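PDB 7AE5: phenolic acid decarboxylase from Sedimentibacter hydroxybenzoicus, which catalyses the reversible, non-oxidative decarboxylation of 4-hydroxybenzoate and 3,4-dihydroxybenzoate, helping to detoxify phenolic compounds under anaerobic conditions. Local coordinates for residues 226-231 with 252-257; 212-217 with 318-323. All blocks are in the same frame, centred on the assembly; numbering follows the deposited sequence.

Contact 1: 226-231 with 252-257; sequences NEYEFV and YVPAGS. With RB (rubidium ion), chain R.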
# COMPACT_ATOMS: atom_id res chain seq x y z
N ASN C 226 -12.03 -3.31 46.55
CA ASN C 226 -13.09 -2.29 46.76
C ASN C 226 -12.45 -0.92 46.62
O ASN C 226 -11.23 -0.82 46.76
CB ASN C 226 -13.83 -2.51 48.08
CG ASN C 226 -14.58 -3.82 48.12
OD1 ASN C 226 -15.10 -4.29 47.11
ND2 ASN C 226 -14.66 -4.43 49.30
N GLU C 227 -13.24 0.12 46.40
CA GLU C 227 -12.69 1.47 46.13
C GLU C 227 -11.72 1.92 47.21
O GLU C 227 -10.58 2.23 46.87
CB GLU C 227 -13.85 2.45 46.00
CG GLU C 227 -14.90 1.98 45.02
CD GLU C 227 -14.45 1.89 43.57
OE1 GLU C 227 -14.30 2.94 42.94
OE2 GLU C 227 -14.25 0.76 43.09
N TYR C 228 -12.19 2.00 48.44
CA TYR C 228 -11.33 2.53 49.52
C TYR C 228 -10.28 1.48 49.87
O TYR C 228 -9.21 1.85 50.35
CB TYR C 228 -12.21 3.00 50.68
CG TYR C 228 -13.12 4.17 50.36
CD1 TYR C 228 -12.62 5.32 49.79
CD2 TYR C 228 -14.47 4.13 50.65
CE1 TYR C 228 -13.43 6.41 49.52
CE2 TYR C 228 -15.30 5.20 50.39
CZ TYR C 228 -14.78 6.35 49.81
OH TYR C 228 -15.58 7.41 49.54
N GLU C 229 -10.58 0.20 49.59
CA GLU C 229 -9.53 -0.78 49.82
C GLU C 229 -8.40 -0.62 48.81
O GLU C 229 -7.24 -0.86 49.13
CB GLU C 229 -10.10 -2.19 49.76
N PHE C 230 -8.73 -0.21 47.58
CA PHE C 230 -7.69 0.02 46.58
C PHE C 230 -6.81 1.20 46.98
O PHE C 230 -5.59 1.17 46.76
CB PHE C 230 -8.31 0.25 45.21
CG PHE C 230 -7.30 0.40 44.10
CD1 PHE C 230 -6.43 -0.63 43.80
CD2 PHE C 230 -7.22 1.57 43.37
CE1 PHE C 230 -5.50 -0.50 42.79
CE2 PHE C 230 -6.29 1.71 42.36
CZ PHE C 230 -5.43 0.67 42.07
N VAL C 231 -7.41 2.25 47.55
CA VAL C 231 -6.62 3.35 48.08
C VAL C 231 -5.63 2.83 49.12
O VAL C 231 -4.46 3.23 49.14
CB VAL C 231 -7.54 4.44 48.68
CG1 VAL C 231 -6.72 5.48 49.43
CG2 VAL C 231 -8.37 5.09 47.58
N TYR C 252 -20.42 6.12 52.03
CA TYR C 252 -19.29 6.40 52.90
C TYR C 252 -18.31 7.31 52.16
O TYR C 252 -18.01 7.12 50.98
CB TYR C 252 -18.59 5.12 53.35
CG TYR C 252 -19.33 4.40 54.47
CD1 TYR C 252 -20.56 3.80 54.24
CD2 TYR C 252 -18.80 4.33 55.75
CE1 TYR C 252 -21.24 3.14 55.25
CE2 TYR C 252 -19.47 3.68 56.77
CZ TYR C 252 -20.69 3.09 56.52
OH TYR C 252 -21.37 2.44 57.53
N VAL C 253 -17.86 8.33 52.88
CA VAL C 253 -16.99 9.37 52.35
C VAL C 253 -15.68 9.29 53.11
O VAL C 253 -15.63 8.77 54.24
CB VAL C 253 -17.66 10.76 52.43
CG1 VAL C 253 -19.06 10.71 51.81
CG2 VAL C 253 -17.73 11.23 53.86
N PRO C 254 -14.58 9.81 52.54
CA PRO C 254 -13.33 9.85 53.29
C PRO C 254 -13.35 10.84 54.44
O PRO C 254 -13.88 11.95 54.34
CB PRO C 254 -12.30 10.17 52.20
CG PRO C 254 -13.14 10.67 50.97
CD PRO C 254 -14.52 10.81 51.45
N ALA C 255 -12.77 10.41 55.57
CA ALA C 255 -12.91 11.19 56.81
C ALA C 255 -12.35 12.60 56.65
O ALA C 255 -12.90 13.54 57.22
CB ALA C 255 -12.23 10.46 57.97
N GLY C 256 -11.31 12.76 55.83
CA GLY C 256 -10.60 14.02 55.74
C GLY C 256 -10.92 14.93 54.57
O GLY C 256 -10.16 15.87 54.33
N SER C 257 -12.01 14.69 53.85
CA SER C 257 -12.36 15.59 52.75
C SER C 257 -12.60 17.00 53.25
O SER C 257 -13.16 17.22 54.33
CB SER C 257 -13.61 15.10 52.03
OG SER C 257 -13.48 13.74 51.67
RB RB R . -12.60 4.28 41.09

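Contact 2: 212-217 with 318-323; sequences LVTFMA and DYLMAL. With RB (rubidium ion), chain R.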
# COMPACT_ATOMS: atom_id res chain seq x y z
N LEU C 212 -4.33 10.00 46.78
CA LEU C 212 -4.58 8.64 46.33
C LEU C 212 -6.07 8.37 46.15
O LEU C 212 -6.45 7.52 45.33
CB LEU C 212 -3.99 7.62 47.31
CG LEU C 212 -2.53 7.23 47.09
CD1 LEU C 212 -2.30 6.74 45.67
CD2 LEU C 212 -1.60 8.38 47.43
N VAL C 213 -6.92 9.08 46.89
CA VAL C 213 -8.36 8.92 46.71
C VAL C 213 -8.78 9.45 45.35
O VAL C 213 -9.51 8.79 44.60
CB VAL C 213 -9.12 9.62 47.85
CG1 VAL C 213 -10.61 9.65 47.55
CG2 VAL C 213 -8.84 8.93 49.17
N THR C 214 -8.33 10.66 45.00
CA THR C 214 -8.57 11.20 43.67
C THR C 214 -8.00 10.28 42.60
O THR C 214 -8.58 10.13 41.52
CB THR C 214 -7.96 12.60 43.55
OG1 THR C 214 -8.43 13.42 44.63
CG2 THR C 214 -8.34 13.24 42.23
N PHE C 215 -6.85 9.65 42.89
CA PHE C 215 -6.25 8.72 41.95
C PHE C 215 -7.17 7.53 41.68
O PHE C 215 -7.47 7.22 40.52
CB PHE C 215 -4.90 8.24 42.49
CG PHE C 215 -3.99 7.67 41.44
CD1 PHE C 215 -3.48 8.47 40.43
CD2 PHE C 215 -3.63 6.33 41.47
CE1 PHE C 215 -2.63 7.95 39.47
CE2 PHE C 215 -2.78 5.80 40.51
CZ PHE C 215 -2.28 6.61 39.51
N MET C 216 -7.64 6.86 42.74
CA MET C 216 -8.55 5.74 42.55
C MET C 216 -9.86 6.20 41.92
O MET C 216 -10.46 5.47 41.12
CB MET C 216 -8.83 5.05 43.87
CG MET C 216 -9.84 3.93 43.73
SD MET C 216 -11.54 4.53 43.78
CE MET C 216 -11.42 5.84 45.03
N ALA C 217 -10.34 7.39 42.29
CA ALA C 217 -11.56 7.90 41.70
C ALA C 217 -11.38 8.14 40.21
O ALA C 217 -12.29 7.88 39.41
CB ALA C 217 -11.99 9.19 42.41
N ASP C 318 -3.96 14.84 32.62
CA ASP C 318 -3.16 13.77 32.03
C ASP C 318 -2.42 12.97 33.09
O ASP C 318 -2.24 11.76 32.93
CB ASP C 318 -2.18 14.36 31.02
CG ASP C 318 -2.88 15.09 29.89
OD1 ASP C 318 -3.21 14.44 28.87
OD2 ASP C 318 -3.12 16.31 30.03
N TYR C 319 -2.01 13.62 34.18
CA TYR C 319 -1.36 12.88 35.25
C TYR C 319 -2.36 12.04 36.04
O TYR C 319 -1.98 11.02 36.63
CB TYR C 319 -0.61 13.85 36.17
CG TYR C 319 0.51 14.59 35.47
CD1 TYR C 319 1.78 14.03 35.38
CD2 TYR C 319 0.29 15.83 34.89
CE1 TYR C 319 2.81 14.70 34.74
CE2 TYR C 319 1.31 16.50 34.24
CZ TYR C 319 2.57 15.93 34.17
OH TYR C 319 3.59 16.60 33.52
N LEU C 320 -3.63 12.43 36.05
CA LEU C 320 -4.66 11.61 36.69
C LEU C 320 -5.03 10.38 35.88
O LEU C 320 -5.75 9.52 36.40
CB LEU C 320 -5.93 12.43 36.95
CG LEU C 320 -6.02 13.38 38.15
CD1 LEU C 320 -5.43 12.74 39.40
CD2 LEU C 320 -5.38 14.73 37.87
N MET C 321 -4.57 10.27 34.63
CA MET C 321 -4.90 9.13 33.78
C MET C 321 -3.67 8.44 33.21
O MET C 321 -3.81 7.60 32.32
CB MET C 321 -5.82 9.57 32.64
CG MET C 321 -7.07 10.32 33.08
SD MET C 321 -7.78 11.28 31.73
CE MET C 321 -8.05 10.00 30.51
N ALA C 322 -2.48 8.78 33.69
CA ALA C 322 -1.25 8.32 33.04
C ALA C 322 -0.91 6.88 33.41
O ALA C 322 -1.05 5.97 32.58
CB ALA C 322 -0.09 9.26 33.40
N LEU C 323 -0.47 6.65 34.64
CA LEU C 323 0.01 5.34 35.04
C LEU C 323 -1.10 4.40 35.48
O LEU C 323 -0.92 3.17 35.41
CB LEU C 323 1.04 5.48 36.16
CG LEU C 323 2.31 6.25 35.80
CD1 LEU C 323 3.38 6.07 36.86
CD2 LEU C 323 2.83 5.81 34.43
RB RB R . -12.60 4.28 41.09

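Contact 1: 226-231 with 252-257
Tyr228 reaches from the first turn of helix 227-234 to Tyr252 on strand 252-254, a helix-on-strand contact inside the Rift-related domain of the UbiD fold, the part of the family related to FMN-binding proteins. The axes of the two short segments run nearly parallel, 11.0 Å apart, a separation that suits a long side chain. CB leaves the helix toward the strand, and chi1 of -65° sets CG beside the backbone N, anti to the carbonyl carbon, so that the ring extends outward. Its CE2 is the first atom to arrive: it lies 3.4 Å from Tyr252 O and also meets Tyr252 CB at 4.4 Å, an apolar touch. CZ follows at 3.5 Å from the same Tyr252 O, and the hydroxyl completes the approach, OH donating a hydrogen bond of 2.8 Å to Tyr252 O. That carbonyl oxygen sits at the ring edge, near the ring plane. The donor lies 26° off the carbonyl plane, with a C=O...OH angle of 133°. Tyrosine fits here because it combines a flat apolar shaft, packed on Met240 and Ile242, with a polar tip for a backbone oxygen on an outer strand, within this chain, of a small mixed sheet. A phenylalanine in its place would probably leave Tyr252 O without this donor and the strand less firmly tied to the helix. Next to Tyr228, Glu227, a predicted manganese ligand, bends at chi2 and turns to the bound rubidium ion instead, with OE1 2.9 Å from the metal. Beyond Tyr252 O, the tyrosine OH also comes within 3.7 Å of Val253 CA and 4.0 Å of Pro254 CD.

Contact 2: 212-217 with 318-323
The ring of Phe215 meets segment 318-323 with its edge: CE1 lies 4.2 Å from Tyr319 O, which sits near the ring plane. CG is anti to the backbone N (chi1 -160°), which carries the ring out from helix 211-217 toward the other segment, while Met77, Leu93 and Leu234 supply apolar surroundings from three other helices. A phenylalanine suits this site, since its rim of C-H groups can sit against a carbonyl without needing a polar partner. The side chain of Tyr319 leads away and packs on Glu398 of a second subunit. The contact thus joins helix 211-217, in the Rift-related part of the UbiD chain, to segment 318-323, which falls in the range of the C-terminal family domain. Beside the ring, two aliphatic branches cross obliquely, Thr214 CG2 meeting Leu320 CD1 at 4.1 Å; the threonine offers its methyl here because CG2, not OG1, is anti to the backbone N. One residue past Phe215, Met216 turns from the interface to the rubidium ion, bending at chi2 and chi3 so that its SD lies 2.9 Å from the metal and its carbonyl O 2.5 Å.

Overall arrangement
Contacts 1 and 2 have centres 14 Å apart and share the rubidium ion, with contact 1 nested in the chain loop that contact 2 closes. Helices 211-217 and 227-234 meet directly: Glu227 OE1 is 3.3 Å from Met216 SD, Phe230 CD2 is 3.5 Å from Met216 CG, and Val231 CG2 is 3.7 Å from Met216 CB. Val164 O, Thr219 O and Tyr223 OH complete the six-atom shell of the metal. Val164 is also predicted to bind prenylated FMN, and its side chain is about 4 Å from that of Tyr228; Thr214 approaches Thr166, another predicted cofactor residue, within about 5 Å, side chain to side chain.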